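Local coordinates for protein cryptic loci regulator 2 (Schizosaccharomyces pombe 972h-, PDB 5IKJ) that acts upstream of histone deacetylases in heterochromatic gene silencing, as a component needed for the silencing function of the SHREC repressor complex, at residues Y55-V67 / S182-I194. Numbering follows the deposited sequence.
Sequences YRQICGRLLAQHV and SVNDFLHHLYWLI. With ZN (zinc ion), chain C.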
ATOM      1  N   TYR A  55      19.127  10.409 -22.072  1.00 51.80           N
ATOM      2  CA  TYR A  55      18.186  11.156 -21.244  1.00 55.50           C
ATOM      3  C   TYR A  55      16.797  10.531 -21.311  1.00 66.52           C
ATOM      4  O   TYR A  55      16.171  10.260 -20.278  1.00 49.74           O
ATOM      5  CB  TYR A  55      18.148  12.614 -21.707  1.00 58.48           C
ATOM      6  CG  TYR A  55      17.470  13.571 -20.751  1.00 61.29           C
ATOM      7  CD1 TYR A  55      16.086  13.676 -20.703  1.00 60.81           C
ATOM      8  CD2 TYR A  55      18.218  14.387 -19.912  1.00 57.22           C
ATOM      9  CE1 TYR A  55      15.466  14.557 -19.835  1.00 62.35           C
ATOM     10  CE2 TYR A  55      17.607  15.270 -19.042  1.00 61.54           C
ATOM     11  CZ  TYR A  55      16.231  15.352 -19.008  1.00 70.71           C
ATOM     12  OH  TYR A  55      15.621  16.231 -18.144  1.00 52.09           O
ATOM     13  N   ARG A  56      16.304  10.284 -22.528  1.00 60.74           N
ATOM     14  CA  ARG A  56      14.980   9.701 -22.701  1.00 55.72           C
ATOM     15  C   ARG A  56      14.930   8.235 -22.288  1.00 57.52           C
ATOM     16  O   ARG A  56      13.845   7.731 -21.978  1.00 59.04           O
ATOM     17  CB  ARG A  56      14.535   9.858 -24.155  1.00 51.49           C
ATOM     18  CG  ARG A  56      14.378  11.314 -24.589  1.00 58.27           C
ATOM     19  CD  ARG A  56      13.890  11.450 -26.029  1.00 71.75           C
ATOM     20  NE  ARG A  56      13.742  10.158 -26.694  1.00 80.37           N
ATOM     21  CZ  ARG A  56      14.568   9.665 -27.615  1.00 66.61           C
ATOM     22  NH1 ARG A  56      15.628  10.349 -28.023  1.00 69.46           N
ATOM     23  NH2 ARG A  56      14.322   8.473 -28.140  1.00 75.42           N
ATOM     24  N   GLN A  57      16.071   7.541 -22.270  1.00 56.48           N
ATOM     25  CA  GLN A  57      16.089   6.173 -21.762  1.00 55.23           C
ATOM     26  C   GLN A  57      15.943   6.150 -20.247  1.00 57.92           C
ATOM     27  O   GLN A  57      15.251   5.287 -19.694  1.00 60.56           O
ATOM     28  CB  GLN A  57      17.381   5.469 -22.179  1.00 57.67           C
ATOM     29  CG  GLN A  57      17.452   5.095 -23.648  1.00 65.50           C
ATOM     30  CD  GLN A  57      18.756   4.408 -24.002  1.00 67.48           C
ATOM     31  OE1 GLN A  57      19.838   4.901 -23.680  1.00 65.63           O
ATOM     32  NE2 GLN A  57      18.662   3.258 -24.658  1.00 65.77           N
ATOM     33  N   ILE A  58      16.596   7.087 -19.557  1.00 62.70           N
ATOM     34  CA  ILE A  58      16.480   7.165 -18.104  1.00 58.76           C
ATOM     35  C   ILE A  58      15.066   7.573 -17.711  1.00 51.37           C
ATOM     36  O   ILE A  58      14.462   6.990 -16.802  1.00 54.74           O
ATOM     37  CB  ILE A  58      17.531   8.139 -17.542  1.00 62.46           C
ATOM     38  CG1 ILE A  58      18.942   7.593 -17.786  1.00 73.59           C
ATOM     39  CG2 ILE A  58      17.314   8.374 -16.052  1.00 52.12           C
ATOM     40  CD1 ILE A  58      19.996   8.665 -17.956  1.00 59.64           C
ATOM     41  N   CYS A  59      14.520   8.586 -18.387  1.00 55.60           N
ATOM     42  CA  CYS A  59      13.146   9.003 -18.125  1.00 60.26           C
ATOM     43  C   CYS A  59      12.179   7.840 -18.303  1.00 56.84           C
ATOM     44  O   CYS A  59      11.309   7.605 -17.455  1.00 59.24           O
ATOM     45  CB  CYS A  59      12.766  10.160 -19.049  1.00 46.74           C
ATOM     46  SG  CYS A  59      13.554  11.731 -18.661  1.00 54.67           S
ATOM     47  N   GLY A  60      12.319   7.093 -19.400  1.00 56.64           N
ATOM     48  CA  GLY A  60      11.391   6.007 -19.667  1.00 51.29           C
ATOM     49  C   GLY A  60      11.486   4.883 -18.654  1.00 53.92           C
ATOM     50  O   GLY A  60      10.465   4.361 -18.201  1.00 56.28           O
ATOM     51  N   ARG A  61      12.707   4.490 -18.287  1.00 57.52           N
ATOM     52  CA  ARG A  61      12.868   3.415 -17.313  1.00 58.88           C
ATOM     53  C   ARG A  61      12.279   3.808 -15.967  1.00 50.21           C
ATOM     54  O   ARG A  61      11.515   3.047 -15.363  1.00 55.06           O
ATOM     55  CB  ARG A  61      14.345   3.048 -17.151  1.00 57.88           C
ATOM     56  CG  ARG A  61      14.584   2.024 -16.040  1.00 67.08           C
ATOM     57  CD  ARG A  61      16.034   1.581 -15.933  1.00 73.70           C
ATOM     58  NE  ARG A  61      16.891   2.608 -15.349  1.00 71.11           N
ATOM     59  CZ  ARG A  61      17.601   3.492 -16.044  1.00 66.27           C
ATOM     60  NH1 ARG A  61      18.348   4.383 -15.405  1.00 60.56           N
ATOM     61  NH2 ARG A  61      17.573   3.492 -17.371  1.00 66.92           N
ATOM     62  N   LEU A  62      12.630   4.996 -15.475  1.00 59.31           N
ATOM     63  CA  LEU A  62      12.205   5.403 -14.142  1.00 62.00           C
ATOM     64  C   LEU A  62      10.729   5.776 -14.122  1.00 54.06           C
ATOM     65  O   LEU A  62      10.030   5.497 -13.141  1.00 56.73           O
ATOM     66  CB  LEU A  62      13.071   6.565 -13.654  1.00 57.87           C
ATOM     67  CG  LEU A  62      14.550   6.198 -13.494  1.00 59.96           C
ATOM     68  CD1 LEU A  62      15.406   7.428 -13.241  1.00 58.58           C
ATOM     69  CD2 LEU A  62      14.736   5.187 -12.372  1.00 58.73           C
ATOM     70  N   LEU A  63      10.236   6.401 -15.191  1.00 50.28           N
ATOM     71  CA  LEU A  63       8.797   6.596 -15.322  1.00 58.13           C
ATOM     72  C   LEU A  63       8.072   5.257 -15.288  1.00 57.18           C
ATOM     73  O   LEU A  63       7.105   5.077 -14.540  1.00 58.78           O
ATOM     74  CB  LEU A  63       8.481   7.350 -16.614  1.00 49.97           C
ATOM     75  CG  LEU A  63       7.002   7.666 -16.852  1.00 56.86           C
ATOM     76  CD1 LEU A  63       6.435   8.488 -15.702  1.00 59.64           C
ATOM     77  CD2 LEU A  63       6.803   8.396 -18.176  1.00 57.00           C
ATOM     78  N   ALA A  64       8.541   4.293 -16.085  1.00 54.49           N
ATOM     79  CA  ALA A  64       7.903   2.981 -16.118  1.00 56.75           C
ATOM     80  C   ALA A  64       7.912   2.326 -14.745  1.00 54.83           C
ATOM     81  O   ALA A  64       6.903   1.758 -14.312  1.00 59.84           O
ATOM     82  CB  ALA A  64       8.601   2.085 -17.141  1.00 67.14           C
ATOM     83  N   GLN A  65       9.047   2.388 -14.044  1.00 56.72           N
ATOM     84  CA  GLN A  65       9.124   1.822 -12.704  1.00 65.09           C
ATOM     85  C   GLN A  65       8.272   2.594 -11.708  1.00 50.27           C
ATOM     86  O   GLN A  65       7.955   2.064 -10.640  1.00 52.61           O
ATOM     87  CB  GLN A  65      10.580   1.786 -12.237  1.00 57.48           C
ATOM     88  CG  GLN A  65      11.460   0.851 -13.054  1.00 67.15           C
ATOM     89  CD  GLN A  65      12.937   1.023 -12.758  1.00 81.80           C
ATOM     90  OE1 GLN A  65      13.324   1.848 -11.932  1.00 82.56           O
ATOM     91  NE2 GLN A  65      13.770   0.243 -13.437  1.00 79.89           N
ATOM     92  N   HIS A  66       7.891   3.829 -12.036  1.00 56.75           N
ATOM     93  CA  HIS A  66       7.023   4.599 -11.155  1.00 54.34           C
ATOM     94  C   HIS A  66       5.557   4.287 -11.428  1.00 54.50           C
ATOM     95  O   HIS A  66       4.803   3.953 -10.508  1.00 57.27           O
ATOM     96  CB  HIS A  66       7.298   6.092 -11.336  1.00 59.02           C
ATOM     97  CG  HIS A  66       6.875   6.935 -10.175  1.00 63.78           C
ATOM     98  ND1 HIS A  66       7.207   8.269 -10.071  1.00 74.01           N
ATOM     99  CD2 HIS A  66       6.148   6.642  -9.070  1.00 60.86           C
ATOM    100  CE1 HIS A  66       6.705   8.761  -8.953  1.00 73.79           C
ATOM    101  NE2 HIS A  66       6.058   7.793  -8.326  1.00 64.18           N
ATOM    102  N   VAL A  67       5.140   4.377 -12.693  1.00 50.91           N
ATOM    103  CA  VAL A  67       3.731   4.180 -13.025  1.00 53.99           C
ATOM    104  C   VAL A  67       3.325   2.731 -12.795  1.00 54.94           C
ATOM    105  O   VAL A  67       2.236   2.452 -12.281  1.00 55.26           O
ATOM    106  CB  VAL A  67       3.450   4.612 -14.475  1.00 54.70           C
ATOM    107  CG1 VAL A  67       1.948   4.634 -14.740  1.00 62.00           C
ATOM    108  CG2 VAL A  67       4.044   5.976 -14.751  1.00 61.40           C
ATOM    109  N   SER A 182      18.487  18.834 -13.942  1.00 55.31           N
ATOM    110  CA  SER A 182      18.864  17.430 -13.906  1.00 57.97           C
ATOM    111  C   SER A 182      17.683  16.599 -14.381  1.00 58.56           C
ATOM    112  O   SER A 182      16.529  17.020 -14.282  1.00 52.86           O
ATOM    113  CB  SER A 182      19.284  16.984 -12.498  1.00 51.08           C
ATOM    114  OG  SER A 182      18.155  16.794 -11.665  1.00 61.07           O
ATOM    115  N   VAL A 183      17.986  15.412 -14.912  1.00 56.60           N
ATOM    116  CA  VAL A 183      16.925  14.492 -15.309  1.00 57.95           C
ATOM    117  C   VAL A 183      16.088  14.102 -14.103  1.00 59.42           C
ATOM    118  O   VAL A 183      14.896  13.796 -14.234  1.00 51.51           O
ATOM    119  CB  VAL A 183      17.527  13.253 -16.003  1.00 57.30           C
ATOM    120  CG1 VAL A 183      18.427  12.479 -15.042  1.00 56.26           C
ATOM    121  CG2 VAL A 183      16.425  12.359 -16.554  1.00 55.12           C
ATOM    122  N   ASN A 184      16.689  14.107 -12.912  1.00 61.65           N
ATOM    123  CA  ASN A 184      15.966  13.712 -11.708  1.00 57.67           C
ATOM    124  C   ASN A 184      14.900  14.736 -11.340  1.00 48.52           C
ATOM    125  O   ASN A 184      13.820  14.369 -10.864  1.00 53.43           O
ATOM    126  CB  ASN A 184      16.951  13.518 -10.555  1.00 58.57           C
ATOM    127  CG  ASN A 184      18.108  12.608 -10.925  1.00 76.18           C
ATOM    128  OD1 ASN A 184      19.189  13.076 -11.287  1.00 70.23           O
ATOM    129  ND2 ASN A 184      17.886  11.301 -10.842  1.00 74.47           N
ATOM    130  N   ASP A 185      15.180  16.025 -11.552  1.00 52.40           N
ATOM    131  CA  ASP A 185      14.191  17.053 -11.242  1.00 56.68           C
ATOM    132  C   ASP A 185      13.045  17.035 -12.245  1.00 56.86           C
ATOM    133  O   ASP A 185      11.882  17.217 -11.869  1.00 53.48           O
ATOM    134  CB  ASP A 185      14.858  18.429 -11.208  1.00 51.69           C
ATOM    135  CG  ASP A 185      15.768  18.608 -10.008  1.00 57.69           C
ATOM    136  OD1 ASP A 185      15.631  17.841  -9.031  1.00 60.96           O
ATOM    137  OD2 ASP A 185      16.616  19.524 -10.037  1.00 61.63           O
ATOM    138  N   PHE A 186      13.353  16.819 -13.527  1.00 52.89           N
ATOM    139  CA  PHE A 186      12.304  16.740 -14.537  1.00 51.97           C
ATOM    140  C   PHE A 186      11.377  15.558 -14.296  1.00 51.30           C
ATOM    141  O   PHE A 186      10.181  15.641 -14.591  1.00 59.54           O
ATOM    142  CB  PHE A 186      12.919  16.636 -15.932  1.00 51.85           C
ATOM    143  CG  PHE A 186      11.935  16.240 -16.996  1.00 56.35           C
ATOM    144  CD1 PHE A 186      10.903  17.090 -17.354  1.00 54.98           C
ATOM    145  CD2 PHE A 186      12.041  15.017 -17.637  1.00 54.76           C
ATOM    146  CE1 PHE A 186       9.996  16.731 -18.333  1.00 53.24           C
ATOM    147  CE2 PHE A 186      11.136  14.651 -18.618  1.00 61.95           C
ATOM    148  CZ  PHE A 186      10.112  15.510 -18.966  1.00 48.57           C
ATOM    149  N   LEU A 187      11.905  14.455 -13.759  1.00 55.15           N
ATOM    150  CA  LEU A 187      11.117  13.231 -13.658  1.00 54.59           C
ATOM    151  C   LEU A 187       9.827  13.455 -12.881  1.00 60.16           C
ATOM    152  O   LEU A 187       8.777  12.909 -13.240  1.00 62.77           O
ATOM    153  CB  LEU A 187      11.941  12.124 -13.003  1.00 60.87           C
ATOM    154  CG  LEU A 187      12.569  11.088 -13.934  1.00 66.50           C
ATOM    155  CD1 LEU A 187      13.341  10.082 -13.111  1.00 60.37           C
ATOM    156  CD2 LEU A 187      11.518  10.377 -14.783  1.00 67.88           C
ATOM    157  N   HIS A 188       9.882  14.244 -11.809  1.00 52.73           N
ATOM    158  CA  HIS A 188       8.681  14.475 -11.014  1.00 53.13           C
ATOM    159  C   HIS A 188       7.620  15.211 -11.822  1.00 47.42           C
ATOM    160  O   HIS A 188       6.430  14.894 -11.725  1.00 51.44           O
ATOM    161  CB  HIS A 188       9.036  15.245  -9.743  1.00 59.02           C
ATOM    162  CG  HIS A 188       9.872  14.457  -8.783  1.00 67.26           C
ATOM    163  ND1 HIS A 188       9.336  13.516  -7.932  1.00 58.74           N
ATOM    164  CD2 HIS A 188      11.206  14.463  -8.547  1.00 52.07           C
ATOM    165  CE1 HIS A 188      10.302  12.977  -7.210  1.00 56.65           C
ATOM    166  NE2 HIS A 188      11.446  13.535  -7.563  1.00 62.57           N
ATOM    167  N   HIS A 189       8.031  16.190 -12.631  1.00 47.02           N
ATOM    168  CA  HIS A 189       7.084  16.851 -13.521  1.00 50.23           C
ATOM    169  C   HIS A 189       6.613  15.905 -14.617  1.00 59.02           C
ATOM    170  O   HIS A 189       5.425  15.890 -14.963  1.00 54.85           O
ATOM    171  CB  HIS A 189       7.716  18.101 -14.129  1.00 52.32           C
ATOM    172  CG  HIS A 189       6.726  19.028 -14.762  1.00 53.41           C
ATOM    173  ND1 HIS A 189       5.900  19.848 -14.024  1.00 55.20           N
ATOM    174  CD2 HIS A 189       6.424  19.260 -16.061  1.00 57.82           C
ATOM    175  CE1 HIS A 189       5.134  20.548 -14.841  1.00 58.48           C
ATOM    176  NE2 HIS A 189       5.431  20.209 -16.082  1.00 61.39           N
ATOM    177  N   LEU A 190       7.528  15.111 -15.179  1.00 57.10           N
ATOM    178  CA  LEU A 190       7.132  14.110 -16.164  1.00 56.37           C
ATOM    179  C   LEU A 190       6.073  13.176 -15.595  1.00 50.30           C
ATOM    180  O   LEU A 190       5.081  12.864 -16.265  1.00 52.30           O
ATOM    181  CB  LEU A 190       8.352  13.308 -16.619  1.00 55.02           C
ATOM    182  CG  LEU A 190       8.073  12.184 -17.623  1.00 55.98           C
ATOM    183  CD1 LEU A 190       7.514  12.743 -18.921  1.00 59.37           C
ATOM    184  CD2 LEU A 190       9.327  11.363 -17.887  1.00 60.26           C
ATOM    185  N   TYR A 191       6.273  12.713 -14.360  1.00 51.17           N
ATOM    186  CA  TYR A 191       5.325  11.796 -13.741  1.00 54.03           C
ATOM    187  C   TYR A 191       3.975  12.467 -13.515  1.00 55.97           C
ATOM    188  O   TYR A 191       2.928  11.820 -13.627  1.00 52.53           O
ATOM    189  CB  TYR A 191       5.907  11.280 -12.426  1.00 49.21           C
ATOM    190  CG  TYR A 191       4.987  10.375 -11.645  1.00 62.47           C
ATOM    191  CD1 TYR A 191       4.841   9.037 -11.987  1.00 67.08           C
ATOM    192  CD2 TYR A 191       4.280  10.855 -10.553  1.00 61.25           C
ATOM    193  CE1 TYR A 191       4.006   8.206 -11.267  1.00 65.11           C
ATOM    194  CE2 TYR A 191       3.444  10.032  -9.828  1.00 63.96           C
ATOM    195  CZ  TYR A 191       3.311   8.709 -10.189  1.00 68.70           C
ATOM    196  OH  TYR A 191       2.476   7.887  -9.468  1.00 84.60           O
ATOM    197  N   TRP A 192       3.980  13.764 -13.199  1.00 50.91           N
ATOM    198  CA  TRP A 192       2.727  14.497 -13.049  1.00 44.67           C
ATOM    199  C   TRP A 192       2.001  14.630 -14.381  1.00 58.83           C
ATOM    200  O   TRP A 192       0.767  14.584 -14.428  1.00 57.44           O
ATOM    201  CB  TRP A 192       3.005  15.876 -12.450  1.00 46.44           C
ATOM    202  CG  TRP A 192       1.815  16.781 -12.430  1.00 59.15           C
ATOM    203  CD1 TRP A 192       0.804  16.787 -11.515  1.00 53.33           C
ATOM    204  CD2 TRP A 192       1.515  17.826 -13.365  1.00 56.17           C
ATOM    205  NE1 TRP A 192      -0.110  17.765 -11.823  1.00 58.99           N
ATOM    206  CE2 TRP A 192       0.304  18.417 -12.955  1.00 57.51           C
ATOM    207  CE3 TRP A 192       2.151  18.316 -14.510  1.00 54.95           C
ATOM    208  CZ2 TRP A 192      -0.284  19.473 -13.648  1.00 52.25           C
ATOM    209  CZ3 TRP A 192       1.565  19.363 -15.198  1.00 54.22           C
ATOM    210  CH2 TRP A 192       0.360  19.931 -14.764  1.00 55.38           C
ATOM    211  N   LEU A 193       2.748  14.795 -15.476  1.00 49.23           N
ATOM    212  CA  LEU A 193       2.123  14.973 -16.782  1.00 52.04           C
ATOM    213  C   LEU A 193       1.331  13.741 -17.193  1.00 48.34           C
ATOM    214  O   LEU A 193       0.270  13.857 -17.816  1.00 52.70           O
ATOM    215  CB  LEU A 193       3.184  15.296 -17.834  1.00 51.57           C
ATOM    216  CG  LEU A 193       3.681  16.742 -17.892  1.00 58.22           C
ATOM    217  CD1 LEU A 193       4.856  16.851 -18.852  1.00 53.86           C
ATOM    218  CD2 LEU A 193       2.562  17.688 -18.308  1.00 51.99           C
ATOM    219  N   ILE A 194       1.825  12.549 -16.856  1.00 48.07           N
ATOM    220  CA  ILE A 194       1.154  11.323 -17.270  1.00 52.04           C
ATOM    221  C   ILE A 194       0.176  10.794 -16.226  1.00 59.11           C
ATOM    222  O   ILE A 194      -0.665   9.946 -16.557  1.00 58.72           O
ATOM    223  CB  ILE A 194       2.174  10.222 -17.609  1.00 62.49           C
ATOM    224  CG1 ILE A 194       2.983   9.840 -16.378  1.00 62.73           C
ATOM    225  CG2 ILE A 194       3.098  10.668 -18.733  1.00 56.19           C
ATOM    226  CD1 ILE A 194       2.476   8.616 -15.677  1.00 66.25           C
TER
HETATM  227 ZN    ZN C 601       5.896  20.026 -11.929  1.00 47.72          ZN
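H66 and Y191 stack face to face, their ring centroids 3.5 Å apart and their planes tilted by 8°. CE1 of Y191 sits over the middle of the imidazole, and CE1 of H66 over the middle of the phenol; with CG of Y191 anti to the backbone N (chi1 177°), and that of H66 likewise, each ring reaches across to the other helix. NE2 of H66 is hydrogen-bonded to E225 of helix 214-237, which helps fix the turn of the imidazole. With Y191 cut back to alanine, the imidazole is likely to lose the cover over one face, and a gap would probably open beside L63 CD1, which lies at the phenol edge. At the other end of the contact, V183 CG2 makes a CH-pi contact over one face of the Y55 ring, 4.0 Å from its centroid. The same methyl meets C59 SG, a sulfur that also lies in the plane of the F186 ring, at its edge, 3.8 Å from CD2.

Helices 55-67 and 183-194 cross at -50°, as in ridges-into-grooves packing of i/i+4 ridges: Y55, C59 and L63 lie nearest V183, L187 and Y191. Helix 183-194 supplies H189, whose ND1 binds the zinc ion at 2.1 Å, with C204, C206 and C209 completing the site.

Aliphatic packing fills the middle, where L190 CD2 lies 3.8 Å from C59 CB and also touches L63 CD2, and runs on to the H66 end, where L63 CD1 meets I194 CG1. L62 and L187 meet at about a right angle through their CD1 methyls.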